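Thioredoxin reductase (PDB 4NTD) binds FAD and, as the flavoenzyme HlmI, catalyses the formation of disulfide bonds in natural sulfur products, probably including holomycin. Local coordinates at residues A[42-45]-A[46-50]; A[301-305]-A[306-310]; A[318-321]-A[322-326]. One frame throughout, in Å; residues are numbered along the deposited sequence. Where two conformers were deposited one is given.

Contact 1. Residues A[42-45]-A[46-50]; sequences GLNA and ALVLA
Gly42 meets Ala46, Leu43 meets Leu47, Asn44 meets Val48 and Ala45 meets Leu49, each pair one turn apart on helix 40-51, the helix of the beta-alpha-beta unit that joins strands 31-36 and 56-60 in the Rossmann-type FAD-binding fold. With Gly37 and Gly39, Gly42 fits a GxGxxG pattern, consistent with the dinucleotide-binding turn of this fold; its neighbour Gly41 binds FAD.

Backbone hydrogen bonds join all four pairs. Ala46 N donates to Gly42 O at 2.9 Å, and Leu47 N to Leu43 O at the same length; Leu49 N reaches Ala45 O at 3.0 Å. The bond from Val48 N to Asn44 O is the longest of the four at 3.3 Å, yet close to straight (168° at the hydrogen).

Polar side-chain bonds lead out of the helix. The amide of Asn44 gives ND2 to Gly74 O and takes the N-H of Leu76 on OD1, both in the second subunit, so one donated and one accepted bond would hold the amide against flipping at the subunit interface.

Van der Waals contacts of carbon with polar backbone and amide atoms make up the rest within the helix. Val48 CG2 comes across the Asn44 side chain, 3.9 Å from ND2, and also rests against Asn44 O. Ala46 CB settles beside Gly42 O, and beyond the segments its methyl packs on Val56 and Leu58 of strand 56-60. Leu43 and Leu47 lean on helix 83-96, whereas Val48 and Leu49 face helix 305-338. Leu49 folds back along its own helix: with CG beside the backbone N (chi1 -70°), it packs tightly on the preceding turn, CG 3.2 Å and CD1 3.4 Å from Ala45 O.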
loop_
_atom_site.group_PDB
_atom_site.type_symbol
_atom_site.label_atom_id
_atom_site.label_comp_id
_atom_site.label_asym_id
_atom_site.label_seq_id
_atom_site.Cartn_x
_atom_site.Cartn_y
_atom_site.Cartn_z
ATOM N N GLY A 42 1.123 1.133 11.295
ATOM C CA GLY A 42 2.216 1.478 12.192
ATOM C C GLY A 42 3.331 0.447 12.188
ATOM O O GLY A 42 4.508 0.801 12.229
ATOM N N LEU A 43 2.969 -0.832 12.136
ATOM C CA LEU A 43 3.974 -1.897 12.152
ATOM C C LEU A 43 4.875 -1.868 10.923
ATOM O O LEU A 43 6.092 -2.007 11.053
ATOM C CB LEU A 43 3.331 -3.279 12.297
ATOM C CG LEU A 43 2.823 -3.649 13.695
ATOM C CD1 LEU A 43 2.041 -4.950 13.632
ATOM C CD2 LEU A 43 3.964 -3.754 14.700
ATOM N N ASN A 44 4.303 -1.689 9.735
ATOM C CA ASN A 44 5.141 -1.677 8.532
ATOM C C ASN A 44 5.989 -0.401 8.454
ATOM O O ASN A 44 7.105 -0.433 7.930
ATOM C CB ASN A 44 4.329 -1.910 7.249
ATOM C CG ASN A 44 5.092 -2.735 6.214
ATOM O OD1 ASN A 44 4.544 -3.661 5.614
ATOM N ND2 ASN A 44 6.364 -2.408 6.009
ATOM N N ALA A 45 5.482 0.710 8.987
ATOM C CA ALA A 45 6.293 1.924 9.108
ATOM C C ALA A 45 7.499 1.667 10.016
ATOM O O ALA A 45 8.636 1.974 9.653
ATOM C CB ALA A 45 5.460 3.084 9.639
ATOM N N ALA A 46 7.245 1.087 11.187
ATOM C CA ALA A 46 8.307 0.777 12.149
ATOM C C ALA A 46 9.325 -0.225 11.601
ATOM O O ALA A 46 10.522 -0.105 11.871
ATOM C CB ALA A 46 7.709 0.257 13.449
ATOM N N LEU A 47 8.848 -1.207 10.838
ATOM C CA LEU A 47 9.719 -2.231 10.261
ATOM C C LEU A 47 10.782 -1.605 9.356
ATOM O O LEU A 47 11.975 -1.884 9.501
ATOM C CB LEU A 47 8.890 -3.260 9.481
ATOM C CG LEU A 47 9.641 -4.372 8.740
ATOM C CD1 LEU A 47 10.579 -5.124 9.671
ATOM C CD2 LEU A 47 8.657 -5.329 8.085
ATOM N N VAL A 48 10.346 -0.749 8.438
ATOM C CA VAL A 48 11.263 -0.097 7.499
ATOM C C VAL A 48 12.184 0.889 8.233
ATOM O O VAL A 48 13.384 0.946 7.956
ATOM C CB VAL A 48 10.488 0.590 6.349
ATOM C CG1 VAL A 48 11.419 1.405 5.460
ATOM C CG2 VAL A 48 9.746 -0.455 5.521
ATOM N N LEU A 49 11.629 1.641 9.183
ATOM C CA LEU A 49 12.417 2.614 9.947
ATOM C C LEU A 49 13.487 1.963 10.827
ATOM O O LEU A 49 14.611 2.463 10.905
ATOM C CB LEU A 49 11.508 3.504 10.799
ATOM C CG LEU A 49 10.643 4.492 10.011
ATOM C CD1 LEU A 49 9.527 5.042 10.886
ATOM C CD2 LEU A 49 11.489 5.621 9.435
ATOM N N ALA A 50 13.143 0.855 11.481
ATOM C CA ALA A 50 14.106 0.120 12.310
ATOM C C ALA A 50 15.210 -0.505 11.453
ATOM O O ALA A 50 16.378 -0.507 11.843
ATOM C CB ALA A 50 13.401 -0.946 13.137
#

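Contact 2. Residues A[301-305]-A[306-310]; sequences PRALV and VSSAG. With FAD (flavin-adenine dinucleotide), chain C.
Leu304 and Ser308 are bonded across the first turn of helix 305-338, beside the flavin of FAD. Around the cofactor, Ala303 O accepts the ribityl hydroxyl O3' of FAD at 2.7 Å, and Val305 N gives a nearly straight bond to FAD O2 (2.9 Å, 169°). Val305 CG2, set beside its own backbone N, lies 3.4 Å from flavin N1, and Leu304 CD2 also approaches N1.

Behind this shell Leu304 is the N-cap residue. Its carbonyl O takes two donors from Ser308: the backbone N at 3.0 Å, nearly in line with C=O, and OG at 3.2 Å from above the carbonyl plane. OG also touches FAD C5' and Ala303 CB. Replacing Ser308 by an alanine removes the hydroxyl, which is likely to cost Leu304 O its second donor from this residue and leave a small gap beside the ribityl chain. Further out, Ser307 OG accepts from a water at 2.7 Å and bonds Gly310 O of the second subunit.

Because the flavin O2 meets an amide of the helix N-terminus, the positive end of the helix dipole would probably stabilise negative charge building at N1 and O2 on flavin reduction.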
loop_
_atom_site.group_PDB
_atom_site.type_symbol
_atom_site.label_atom_id
_atom_site.label_comp_id
_atom_site.label_asym_id
_atom_site.label_seq_id
_atom_site.Cartn_x
_atom_site.Cartn_y
_atom_site.Cartn_z
ATOM N N PRO A 301 -10.628 5.820 4.864
ATOM C CA PRO A 301 -11.613 4.813 5.278
ATOM C C PRO A 301 -11.721 3.583 4.366
ATOM O O PRO A 301 -12.379 2.610 4.736
ATOM C CB PRO A 301 -12.932 5.592 5.265
ATOM C CG PRO A 301 -12.727 6.652 4.241
ATOM C CD PRO A 301 -11.275 7.031 4.324
ATOM N N ARG A 302 -11.086 3.647 3.195
ATOM C CA ARG A 302 -11.097 2.562 2.219
ATOM C C ARG A 302 -9.860 1.657 2.315
ATOM O O ARG A 302 -9.770 0.660 1.598
ATOM C CB ARG A 302 -11.191 3.156 0.809
ATOM C CG ARG A 302 -12.418 4.032 0.590
ATOM C CD ARG A 302 -12.227 5.026 -0.549
ATOM N NE ARG A 302 -11.789 6.338 -0.075
ATOM C CZ ARG A 302 -10.525 6.749 -0.066
ATOM N NH1 ARG A 302 -9.562 5.952 -0.507
ATOM N NH2 ARG A 302 -10.221 7.959 0.386
ATOM N N ALA A 303 -8.920 1.993 3.200
ATOM C CA ALA A 303 -7.653 1.263 3.305
ATOM C C ALA A 303 -7.819 -0.092 3.991
ATOM O O ALA A 303 -7.984 -0.169 5.210
ATOM C CB ALA A 303 -6.611 2.102 4.035
ATOM N N LEU A 304 -7.780 -1.155 3.192
ATOM C CA LEU A 304 -7.743 -2.519 3.713
ATOM C C LEU A 304 -6.368 -2.768 4.347
ATOM O O LEU A 304 -5.487 -1.909 4.282
ATOM C CB LEU A 304 -8.061 -3.521 2.596
ATOM C CG LEU A 304 -9.494 -3.414 2.049
ATOM C CD1 LEU A 304 -9.630 -4.035 0.667
ATOM C CD2 LEU A 304 -10.490 -4.041 3.016
ATOM N N VAL A 305 -6.179 -3.927 4.971
ATOM C CA VAL A 305 -4.993 -4.146 5.807
ATOM C C VAL A 305 -3.698 -4.006 5.000
ATOM O O VAL A 305 -2.766 -3.320 5.429
ATOM C CB VAL A 305 -5.037 -5.508 6.542
ATOM C CG1 VAL A 305 -3.752 -5.751 7.323
ATOM C CG2 VAL A 305 -6.220 -5.558 7.500
ATOM N N VAL A 306 -3.644 -4.634 3.829
ATOM C CA VAL A 306 -2.433 -4.583 3.010
ATOM C C VAL A 306 -2.157 -3.164 2.489
ATOM O O VAL A 306 -0.997 -2.779 2.319
ATOM C CB VAL A 306 -2.460 -5.622 1.859
ATOM C CG1 VAL A 306 -3.436 -5.222 0.759
ATOM C CG2 VAL A 306 -1.060 -5.839 1.298
ATOM N N SER A 307 -3.211 -2.385 2.249
ATOM C CA SER A 307 -3.042 -0.982 1.844
ATOM C C SER A 307 -2.503 -0.127 2.992
ATOM O O SER A 307 -1.703 0.787 2.774
ATOM C CB SER A 307 -4.350 -0.397 1.309
ATOM O OG SER A 307 -4.731 -1.024 0.096
ATOM N N SER A 308 -2.935 -0.428 4.213
ATOM C CA SER A 308 -2.414 0.256 5.391
ATOM C C SER A 308 -0.928 -0.063 5.590
ATOM O O SER A 308 -0.127 0.836 5.836
ATOM C CB SER A 308 -3.237 -0.107 6.627
ATOM O OG SER A 308 -4.585 0.303 6.449
ATOM N N ALA A 309 -0.561 -1.337 5.451
ATOM C CA ALA A 309 0.848 -1.738 5.493
ATOM C C ALA A 309 1.649 -1.021 4.408
ATOM O O ALA A 309 2.741 -0.509 4.667
ATOM C CB ALA A 309 0.981 -3.247 5.334
ATOM N N GLY A 310 1.094 -0.983 3.198
ATOM C CA GLY A 310 1.733 -0.309 2.068
ATOM C C GLY A 310 1.996 1.164 2.325
ATOM O O GLY A 310 3.063 1.678 1.983
HETATM P PA FAD C . -5.795 -0.618 13.025
HETATM O O1A FAD C . -5.473 -1.987 12.489
HETATM O O2A FAD C . -7.180 -0.366 13.558
HETATM O O5B FAD C . -4.742 -0.284 14.187
HETATM C C5B FAD C . -4.796 0.958 14.875
HETATM C C4B FAD C . -4.125 0.779 16.226
HETATM O O4B FAD C . -3.943 2.053 16.837
HETATM C C3B FAD C . -4.964 -0.059 17.189
HETATM O O3B FAD C . -4.227 -1.205 17.633
HETATM C C2B FAD C . -5.290 0.882 18.338
HETATM O O2B FAD C . -5.281 0.219 19.606
HETATM C C1B FAD C . -4.184 1.919 18.238
HETATM N N9A FAD C . -4.476 3.255 18.802
HETATM C C8A FAD C . -5.509 4.058 18.486
HETATM N N7A FAD C . -5.436 5.220 19.180
HETATM C C5A FAD C . -4.334 5.166 19.948
HETATM C C6A FAD C . -3.663 6.055 20.919
HETATM N N6A FAD C . -4.189 7.265 21.213
HETATM N N1A FAD C . -2.521 5.615 21.500
HETATM C C2A FAD C . -1.990 4.406 21.216
HETATM N N3A FAD C . -2.550 3.552 20.337
HETATM C C4A FAD C . -3.698 3.871 19.687
HETATM N N1 FAD C . -9.338 -5.650 6.128
HETATM C C2 FAD C . -8.784 -6.608 5.350
HETATM O O2 FAD C . -7.852 -6.276 4.589
HETATM N N3 FAD C . -9.199 -7.888 5.369
HETATM C C4 FAD C . -10.194 -8.303 6.174
HETATM O O4 FAD C . -10.561 -9.495 6.166
HETATM C C4X FAD C . -10.849 -7.318 7.068
HETATM N N5 FAD C . -11.860 -7.642 7.911
HETATM C C5X FAD C . -12.434 -6.693 8.699
HETATM C C6 FAD C . -13.470 -7.053 9.556
HETATM C C7 FAD C . -14.079 -6.109 10.378
HETATM C C7M FAD C . -15.201 -6.522 11.299
HETATM C C8 FAD C . -13.619 -4.698 10.344
HETATM C C8M FAD C . -14.271 -3.658 11.217
HETATM C C9 FAD C . -12.585 -4.329 9.490
HETATM C C9A FAD C . -11.971 -5.273 8.660
HETATM N N10 FAD C . -10.913 -4.924 7.782
HETATM C C10 FAD C . -10.344 -5.932 6.985
HETATM C "C1'" FAD C . -10.371 -3.563 7.675
HETATM C "C2'" FAD C . -9.215 -3.411 8.664
HETATM O "O2'" FAD C . -9.744 -3.323 9.995
HETATM C "C3'" FAD C . -8.374 -2.170 8.372
HETATM O "O3'" FAD C . -7.907 -2.223 7.019
HETATM C "C4'" FAD C . -7.160 -2.034 9.292
HETATM O "O4'" FAD C . -7.525 -2.214 10.665
HETATM C "C5'" FAD C . -6.505 -0.666 9.156
HETATM O "O5'" FAD C . -5.199 -0.724 9.725
HETATM P P FAD C . -4.603 0.495 10.582
HETATM O O1P FAD C . -4.930 1.788 9.886
HETATM O O2P FAD C . -3.174 0.145 10.914
HETATM O O3P FAD C . -5.505 0.536 11.930
HETATM O O HOH W 1 -7.332 -1.512 -0.231
#

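Contact 3. Residues A[318-321]-A[322-326]; sequences ALNH and QLVDE. With GSH (glutathione), chain B.
Ala318 and Gln322 open this piece of helix 305-338, Gln322 N donating to Ala318 O at 3.0 Å in the usual helical pattern, which repeats for the next three pairs. Leu319 lies side by side with Leu323, both pointing the same way, CD2 to CD1 3.7 Å. Leu319 O, besides taking Leu323 N, accepts from a water at 2.8 Å that also donates to Gln322 OE1; the bend at chi2 of Gln322 (-82°) turns the amide back toward this water, and Arg134 holds OE1 as well. Asn320 O receives Val324 N and touches Val324 CG2 at 3.4 Å, while its amide bonds Arg54 through OD1 and Tyr164 of the second subunit through ND2. His321 turns its ring to a glutathione that Arg65 of the second subunit also binds: NE2 donates to the ligand's OE1 (2.9 Å, 147°), which lies at the ring edge near its plane. Phe317 stacks on the same ring. The backbone O of His321 takes Asp325 N, and Asp325 is paired with Arg186 of the second subunit. Leu319 packs against Val136 of strand 134-137 and Trp293 of strand 292-294, whereas Asn320, His321 and Val324 lean on Leu189 and Leu190 of helix 184-191 in the second subunit.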
loop_
_atom_site.group_PDB
_atom_site.type_symbol
_atom_site.label_atom_id
_atom_site.label_comp_id
_atom_site.label_asym_id
_atom_site.label_seq_id
_atom_site.Cartn_x
_atom_site.Cartn_y
_atom_site.Cartn_z
ATOM N N ALA A 318 9.693 8.042 2.943
ATOM C CA ALA A 318 9.731 9.505 2.893
ATOM C C ALA A 318 10.309 10.117 4.171
ATOM O O ALA A 318 11.100 11.062 4.117
ATOM C CB ALA A 318 8.339 10.057 2.626
ATOM N N LEU A 319 9.916 9.569 5.316
ATOM C CA LEU A 319 10.351 10.090 6.609
ATOM C C LEU A 319 11.865 9.947 6.779
ATOM O O LEU A 319 12.541 10.904 7.163
ATOM C CB LEU A 319 9.592 9.386 7.742
ATOM C CG LEU A 319 9.723 9.931 9.170
ATOM C CD1 LEU A 319 8.535 9.479 10.008
ATOM C CD2 LEU A 319 11.030 9.507 9.829
ATOM N N ASN A 320 12.400 8.765 6.484
ATOM C CA ASN A 320 13.842 8.555 6.588
ATOM C C ASN A 320 14.614 9.454 5.628
ATOM O O ASN A 320 15.640 10.020 5.998
ATOM C CB ASN A 320 14.225 7.101 6.333
ATOM C CG ASN A 320 15.721 6.874 6.457
ATOM O OD1 ASN A 320 16.283 6.980 7.547
ATOM N ND2 ASN A 320 16.377 6.592 5.339
ATOM N N HIS A 321 14.117 9.579 4.402
ATOM C CA HIS A 321 14.736 10.457 3.406
ATOM C C HIS A 321 14.873 11.882 3.914
ATOM O O HIS A 321 15.923 12.507 3.761
ATOM C CB HIS A 321 13.936 10.455 2.105
ATOM C CG HIS A 321 14.494 9.538 1.071
ATOM N ND1 HIS A 321 14.932 9.985 -0.155
ATOM C CD2 HIS A 321 14.727 8.206 1.096
ATOM C CE1 HIS A 321 15.392 8.962 -0.848
ATOM N NE2 HIS A 321 15.276 7.869 -0.113
ATOM N N GLN A 322 13.811 12.392 4.525
ATOM C CA GLN A 322 13.823 13.767 4.994
ATOM C C GLN A 322 14.650 13.923 6.277
ATOM O O GLN A 322 15.243 14.980 6.499
ATOM C CB GLN A 322 12.398 14.298 5.153
ATOM C CG GLN A 322 12.323 15.818 5.125
ATOM C CD GLN A 322 12.657 16.445 6.464
ATOM O OE1 GLN A 322 12.438 15.839 7.512
ATOM N NE2 GLN A 322 13.205 17.654 6.436
ATOM N N LEU A 323 14.713 12.879 7.105
ATOM C CA LEU A 323 15.627 12.879 8.255
ATOM C C LEU A 323 17.083 12.967 7.799
ATOM O O LEU A 323 17.879 13.675 8.411
ATOM C CB LEU A 323 15.442 11.640 9.143
ATOM C CG LEU A 323 14.399 11.707 10.260
ATOM C CD1 LEU A 323 14.375 10.382 11.008
ATOM C CD2 LEU A 323 14.679 12.851 11.226
ATOM N N VAL A 324 17.424 12.253 6.728
ATOM C CA VAL A 324 18.765 12.355 6.149
ATOM C C VAL A 324 19.031 13.791 5.691
ATOM O O VAL A 324 20.094 14.341 5.970
ATOM C CB VAL A 324 18.975 11.368 4.977
ATOM C CG1 VAL A 324 20.280 11.663 4.245
ATOM C CG2 VAL A 324 18.972 9.934 5.485
ATOM N N ASP A 325 18.063 14.400 5.008
ATOM C CA ASP A 325 18.204 15.795 4.577
ATOM C C ASP A 325 18.492 16.713 5.770
ATOM O O ASP A 325 19.340 17.600 5.681
ATOM C CB ASP A 325 16.957 16.276 3.825
ATOM C CG ASP A 325 16.773 15.593 2.477
ATOM O OD1 ASP A 325 15.656 15.669 1.927
ATOM O OD2 ASP A 325 17.733 14.983 1.959
ATOM N N GLU A 326 17.801 16.487 6.886
ATOM C CA GLU A 326 18.058 17.254 8.107
ATOM C C GLU A 326 19.428 16.922 8.711
ATOM O O GLU A 326 20.150 17.827 9.135
ATOM C CB GLU A 326 16.957 17.025 9.148
ATOM C CG GLU A 326 17.038 17.988 10.326
ATOM C CD GLU A 326 16.032 17.679 11.413
ATOM O OE1 GLU A 326 14.819 17.650 11.121
ATOM O OE2 GLU A 326 16.459 17.472 12.567
HETATM N N1 GSH B . 13.658 7.374 -4.696
HETATM C CA1 GSH B . 14.665 8.017 -3.850
HETATM C C1 GSH B . 14.608 9.533 -4.123
HETATM O O11 GSH B . 15.238 9.942 -5.129
HETATM O O12 GSH B . 13.946 10.248 -3.329
HETATM C CB1 GSH B . 16.065 7.578 -4.209
HETATM C CG1 GSH B . 16.797 6.938 -3.029
HETATM C CD1 GSH B . 16.141 5.598 -2.712
HETATM O OE1 GSH B . 15.378 5.465 -1.758
HETATM N N2 GSH B . 16.574 4.600 -3.487
HETATM C CA2 GSH B . 16.068 3.227 -3.383
HETATM C C2 GSH B . 14.828 3.159 -4.171
HETATM O O2 GSH B . 14.467 4.023 -4.971
HETATM C CB2 GSH B . 15.388 2.909 -2.050
HETATM S SG2 GSH B . 15.836 1.409 -1.087
HETATM N N3 GSH B . 14.132 2.122 -3.746
HETATM C CA3 GSH B . 12.810 1.932 -4.164
HETATM C C3 GSH B . 12.512 0.642 -4.975
HETATM O O31 GSH B . 13.437 -0.362 -5.025
HETATM O O32 GSH B . 11.357 0.492 -5.553
HETATM O O HOH W 2 11.410 13.200 8.311
#

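In the fold
All three contacts are local; contacts 1 and 3 lie within helices, contact 2 where a loop runs into one. Contact 1 is buried in the FAD domain and mostly apolar; contact 2, also buried, hydrogen-bonds FAD directly through Ala303 O and Val305 N; contact 3 is only partly buried, with charged and amide side chains that bond to arginines and the second subunit. Contacts 2 and 3 share helix 305-338, and each meets a glutathione, through 301-303 and His321 respectively. Helix 40-51 packs on both: Asn44 CB lies 3.3 Å from Ala309 O, and Leu49 CD2 3.9 Å from Leu319 CD2. Each contact also reaches the second subunit, so both helices serve fold and dimer together.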